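Local coordinates for protein single-stranded-DNA-specific exonuclease RecJ (Thermus thermophilus, PDB 2ZXR) that degrades single-stranded DNA exonucleolytically in the 5' to 3' direction, using divalent metal ions such as magnesium or manganese as cofactor, at residues A197-R201 / L202-P206; A380-S383 / A384-L387. All coordinates share one frame; numbering follows the deposited sequence.

Contact 1 (A197-R201 / L202-P206); sequences ALHER and LGLPP
With its first torsion at -83°, H199 carries CG opposite the carbonyl carbon and its imidazole swings beside the chain that leaves the helix, where ND1 meets the carbonyl oxygen of P205. The bond from ND1 to P205 O is 3.0 Å long and fairly straight. Its acceptor lies at the ring edge, only 5° out of the imidazole plane, and the donor sits nearly on the line of the P205 C=O bond. With ND1 as donor, the bond helps hold the ring's orientation and ties it to the loop at P205. L204 comes over one face of the same imidazole: its CB is 3.9 Å from H199 ND1, and CD1 lies above the ring. The backbone of H199 is used too, since L204 N donates to H199 O at 2.7 Å, so one residue grips the departing chain at two levels. On the preceding residue, L198, CG lies anti to the backbone N (chi1 175°) and reaches L202 CD1 at 3.9 Å. Next to this small apolar contact, L202 N bonds to L198 O at 2.9 Å, keeping the last helical bond. G203 N then reaches back to E200 O over 3.0 Å, pairing with the bond from L204 N to H199 O. Around the end of the helix, L198 and L204 both touch L99, while R201 points its guanidinium away from the loop to a salt bridge with E66 of helix 60-70. The positive phi of G203 and these two bonds folding back into the last turn make this a Schellman motif, ending helix 187-201 of the DHH domain, with a histidine side chain tying down the loop beyond it.

Contact 2 (A380-S383 / A384-L387); sequences ALRS and AEDL
Helix 377-383 of the DHHA1 domain runs out here into a 3-10 turn, and the change is made by backbone bonds between residues three apart. A384 N donates to L381 O at 2.9 Å and E385 N to R382 O at 3.0 Å. Both bonds span three residues, as in 3-10 winding. A third bond of this span, L387 N to A384 O, carries the turn on toward strand 390-393. E385 holds CG between its backbone N and carbonyl carbon (chi1 73°), which folds the chain back over the preceding turn and puts CG 3.3 Å from R382 O. From there the carboxylate runs alongside R382, both side chains pointing the same way, with E385 OE2 3.6 Å from R382 CG. The two do not pair directly: R382 NE and E385 OE2 remain 4.9 Å apart, although their opposite charges probably attract. R382 instead has a salt bridge to E379 and a hydrogen bond from NE to Y391 OH, and E385 OE1 makes a weak bond to that same hydroxyl. The apolar side of the segment faces inward, where L381 packs on F360, A398 and F400 of the sheet and on F410 of helix 407-419, and A384 touches R413 of that helix. On S383, the hydroxyl turns back along its own helix, and OG donates to A380 O at 2.7 Å, 23° out of the carbonyl plane.

In the fold
Contact 1 and contact 2 follow one another along the chain and lie in different domains, their centres about 48 Å apart and their nearest atoms about 33 Å apart. The turn at 197-206 closes helix 187-201 in the DHH domain, whose core is a parallel sheet, and leads toward helix 211-220. The turn at 380-387 closes helix 377-383 in the DHHA1 domain and leads to strand 390-393, an edge strand of a mixed sheet. They share no sheet or helix, and both lie away from the metal site. Each redirects the chain locally within its own domain, so the pair illustrates two different ways of ending a helix in one nuclease.

Contact 1 (A197-R201 / L202-P206)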
loop_
_atom_site.group_PDB
_atom_site.type_symbol
_atom_site.label_atom_id
_atom_site.label_comp_id
_atom_site.label_asym_id
_atom_site.label_seq_id
_atom_site.Cartn_x
_atom_site.Cartn_y
_atom_site.Cartn_z
ATOM N N ALA A 197 21.271 13.383 -17.020
ATOM C CA ALA A 197 22.331 14.332 -16.698
ATOM C C ALA A 197 23.288 14.435 -17.893
ATOM O O ALA A 197 23.720 15.523 -18.252
ATOM C CB ALA A 197 23.080 13.875 -15.444
ATOM N N LEU A 198 23.613 13.301 -18.509
ATOM C CA LEU A 198 24.495 13.295 -19.672
ATOM C C LEU A 198 23.849 14.048 -20.858
ATOM O O LEU A 198 24.522 14.789 -21.573
ATOM C CB LEU A 198 24.823 11.853 -20.090
ATOM C CG LEU A 198 25.654 11.697 -21.379
ATOM C CD1 LEU A 198 27.024 12.367 -21.213
ATOM C CD2 LEU A 198 25.820 10.224 -21.718
ATOM N N HIS A 199 22.554 13.825 -21.080
ATOM C CA HIS A 199 21.833 14.511 -22.157
ATOM C C HIS A 199 21.884 16.016 -21.944
ATOM O O HIS A 199 22.053 16.794 -22.884
ATOM C CB HIS A 199 20.372 14.056 -22.205
ATOM C CG HIS A 199 20.181 12.788 -22.966
ATOM N ND1 HIS A 199 19.138 12.598 -23.845
ATOM C CD2 HIS A 199 20.964 11.685 -23.063
ATOM C CE1 HIS A 199 19.292 11.440 -24.462
ATOM N NE2 HIS A 199 20.394 10.868 -24.004
ATOM N N GLU A 200 21.715 16.426 -20.697
ATOM C CA GLU A 200 21.774 17.836 -20.374
ATOM C C GLU A 200 23.146 18.390 -20.762
ATOM O O GLU A 200 23.224 19.443 -21.395
ATOM C CB GLU A 200 21.523 18.038 -18.886
ATOM C CG GLU A 200 20.097 17.714 -18.507
ATOM C CD GLU A 200 19.209 18.932 -18.557
ATOM O OE1 GLU A 200 17.971 18.788 -18.783
ATOM O OE2 GLU A 200 19.759 20.041 -18.356
ATOM N N ARG A 201 24.218 17.695 -20.375
ATOM C CA ARG A 201 25.572 18.138 -20.717
ATOM C C ARG A 201 25.770 18.226 -22.220
ATOM O O ARG A 201 26.448 19.133 -22.698
ATOM C CB ARG A 201 26.649 17.179 -20.181
ATOM C CG ARG A 201 27.020 17.346 -18.706
ATOM C CD ARG A 201 28.262 16.520 -18.360
ATOM N NE ARG A 201 29.496 17.087 -18.923
ATOM C CZ ARG A 201 30.173 18.099 -18.377
ATOM N NH1 ARG A 201 29.745 18.662 -17.251
ATOM N NH2 ARG A 201 31.289 18.548 -18.953
ATOM N N LEU A 202 25.188 17.281 -22.953
ATOM C CA LEU A 202 25.330 17.227 -24.392
ATOM C C LEU A 202 24.360 18.129 -25.120
ATOM O O LEU A 202 24.349 18.143 -26.342
ATOM C CB LEU A 202 25.141 15.790 -24.886
ATOM C CG LEU A 202 26.191 14.768 -24.413
ATOM C CD1 LEU A 202 25.844 13.355 -24.903
ATOM C CD2 LEU A 202 27.551 15.195 -24.955
ATOM N N GLY A 203 23.545 18.874 -24.373
ATOM C CA GLY A 203 22.573 19.748 -25.010
ATOM C C GLY A 203 21.438 19.003 -25.690
ATOM O O GLY A 203 20.897 19.475 -26.689
ATOM N N LEU A 204 21.065 17.837 -25.158
ATOM C CA LEU A 204 19.982 17.060 -25.740
ATOM C C LEU A 204 18.746 17.088 -24.824
ATOM O O LEU A 204 18.854 17.293 -23.618
ATOM C CB LEU A 204 20.425 15.606 -25.975
ATOM C CG LEU A 204 21.682 15.395 -26.823
ATOM C CD1 LEU A 204 22.001 13.903 -26.923
ATOM C CD2 LEU A 204 21.459 15.988 -28.234
ATOM N N PRO A 205 17.551 16.847 -25.387
ATOM C CA PRO A 205 16.336 16.859 -24.577
ATOM C C PRO A 205 16.284 15.680 -23.601
ATOM O O PRO A 205 17.050 14.713 -23.726
ATOM C CB PRO A 205 15.216 16.751 -25.609
ATOM C CG PRO A 205 15.889 16.920 -26.964
ATOM C CD PRO A 205 17.267 16.399 -26.759
ATOM N N PRO A 206 15.383 15.754 -22.607
ATOM C CA PRO A 206 15.188 14.705 -21.596
ATOM C C PRO A 206 14.924 13.361 -22.318
ATOM O O PRO A 206 14.117 13.287 -23.245
ATOM C CB PRO A 206 13.959 15.193 -20.845
ATOM C CG PRO A 206 14.094 16.696 -20.909
ATOM C CD PRO A 206 14.534 16.927 -22.324
#

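Contact 2 (A380-S383 / A384-L387)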
loop_
_atom_site.group_PDB
_atom_site.type_symbol
_atom_site.label_atom_id
_atom_site.label_comp_id
_atom_site.label_asym_id
_atom_site.label_seq_id
_atom_site.Cartn_x
_atom_site.Cartn_y
_atom_site.Cartn_z
ATOM N N ALA A 380 18.409 -10.221 13.757
ATOM C CA ALA A 380 18.164 -11.588 14.227
ATOM C C ALA A 380 19.348 -12.466 13.784
ATOM O O ALA A 380 19.816 -13.336 14.531
ATOM C CB ALA A 380 16.869 -12.115 13.645
ATOM N N LEU A 381 19.842 -12.214 12.575
ATOM C CA LEU A 381 20.981 -12.959 12.067
ATOM C C LEU A 381 22.207 -12.549 12.874
ATOM O O LEU A 381 23.067 -13.379 13.191
ATOM C CB LEU A 381 21.224 -12.665 10.579
ATOM C CG LEU A 381 20.134 -13.127 9.599
ATOM C CD1 LEU A 381 20.636 -12.924 8.145
ATOM C CD2 LEU A 381 19.787 -14.602 9.848
ATOM N N ARG A 382 22.293 -11.260 13.200
ATOM C CA ARG A 382 23.425 -10.780 13.984
ATOM C C ARG A 382 23.486 -11.528 15.310
ATOM O O ARG A 382 24.553 -11.920 15.739
ATOM C CB ARG A 382 23.308 -9.276 14.239
ATOM C CG ARG A 382 24.441 -8.683 15.066
ATOM C CD ARG A 382 24.644 -7.235 14.665
ATOM N NE ARG A 382 24.809 -7.176 13.210
ATOM C CZ ARG A 382 24.491 -6.131 12.447
ATOM N NH1 ARG A 382 23.986 -5.039 13.005
ATOM N NH2 ARG A 382 24.664 -6.187 11.124
ATOM N N SER A 383 22.345 -11.753 15.944
ATOM C CA SER A 383 22.329 -12.457 17.221
ATOM C C SER A 383 22.900 -13.863 17.106
ATOM O O SER A 383 23.329 -14.435 18.096
ATOM C CB SER A 383 20.900 -12.530 17.800
ATOM O OG SER A 383 20.109 -13.552 17.198
ATOM N N ALA A 384 22.907 -14.426 15.902
ATOM C CA ALA A 384 23.443 -15.776 15.696
ATOM C C ALA A 384 24.630 -15.768 14.717
ATOM O O ALA A 384 24.949 -16.802 14.127
ATOM C CB ALA A 384 22.339 -16.668 15.144
ATOM N N GLU A 385 25.295 -14.620 14.573
ATOM C CA GLU A 385 26.370 -14.482 13.590
ATOM C C GLU A 385 27.593 -15.394 13.651
ATOM O O GLU A 385 28.200 -15.689 12.612
ATOM C CB GLU A 385 26.837 -13.027 13.523
ATOM C CG GLU A 385 27.656 -12.565 14.712
ATOM C CD GLU A 385 27.962 -11.077 14.637
ATOM O OE1 GLU A 385 28.519 -10.623 13.608
ATOM O OE2 GLU A 385 27.636 -10.361 15.607
ATOM N N ASP A 386 27.971 -15.842 14.838
ATOM C CA ASP A 386 29.133 -16.720 14.944
ATOM C C ASP A 386 28.912 -18.008 14.130
ATOM O O ASP A 386 29.869 -18.650 13.684
ATOM C CB ASP A 386 29.383 -17.090 16.412
ATOM C CG ASP A 386 28.190 -17.793 17.045
ATOM O OD1 ASP A 386 27.113 -17.169 17.190
ATOM O OD2 ASP A 386 28.316 -18.986 17.399
ATOM N N LEU A 387 27.641 -18.358 13.940
ATOM C CA LEU A 387 27.231 -19.576 13.231
ATOM C C LEU A 387 27.187 -19.467 11.714
ATOM O O LEU A 387 27.035 -20.462 11.022
ATOM C CB LEU A 387 25.833 -19.970 13.708
ATOM C CG LEU A 387 25.516 -20.939 14.838
ATOM C CD1 LEU A 387 26.639 -21.031 15.844
ATOM C CD2 LEU A 387 24.206 -20.502 15.466
#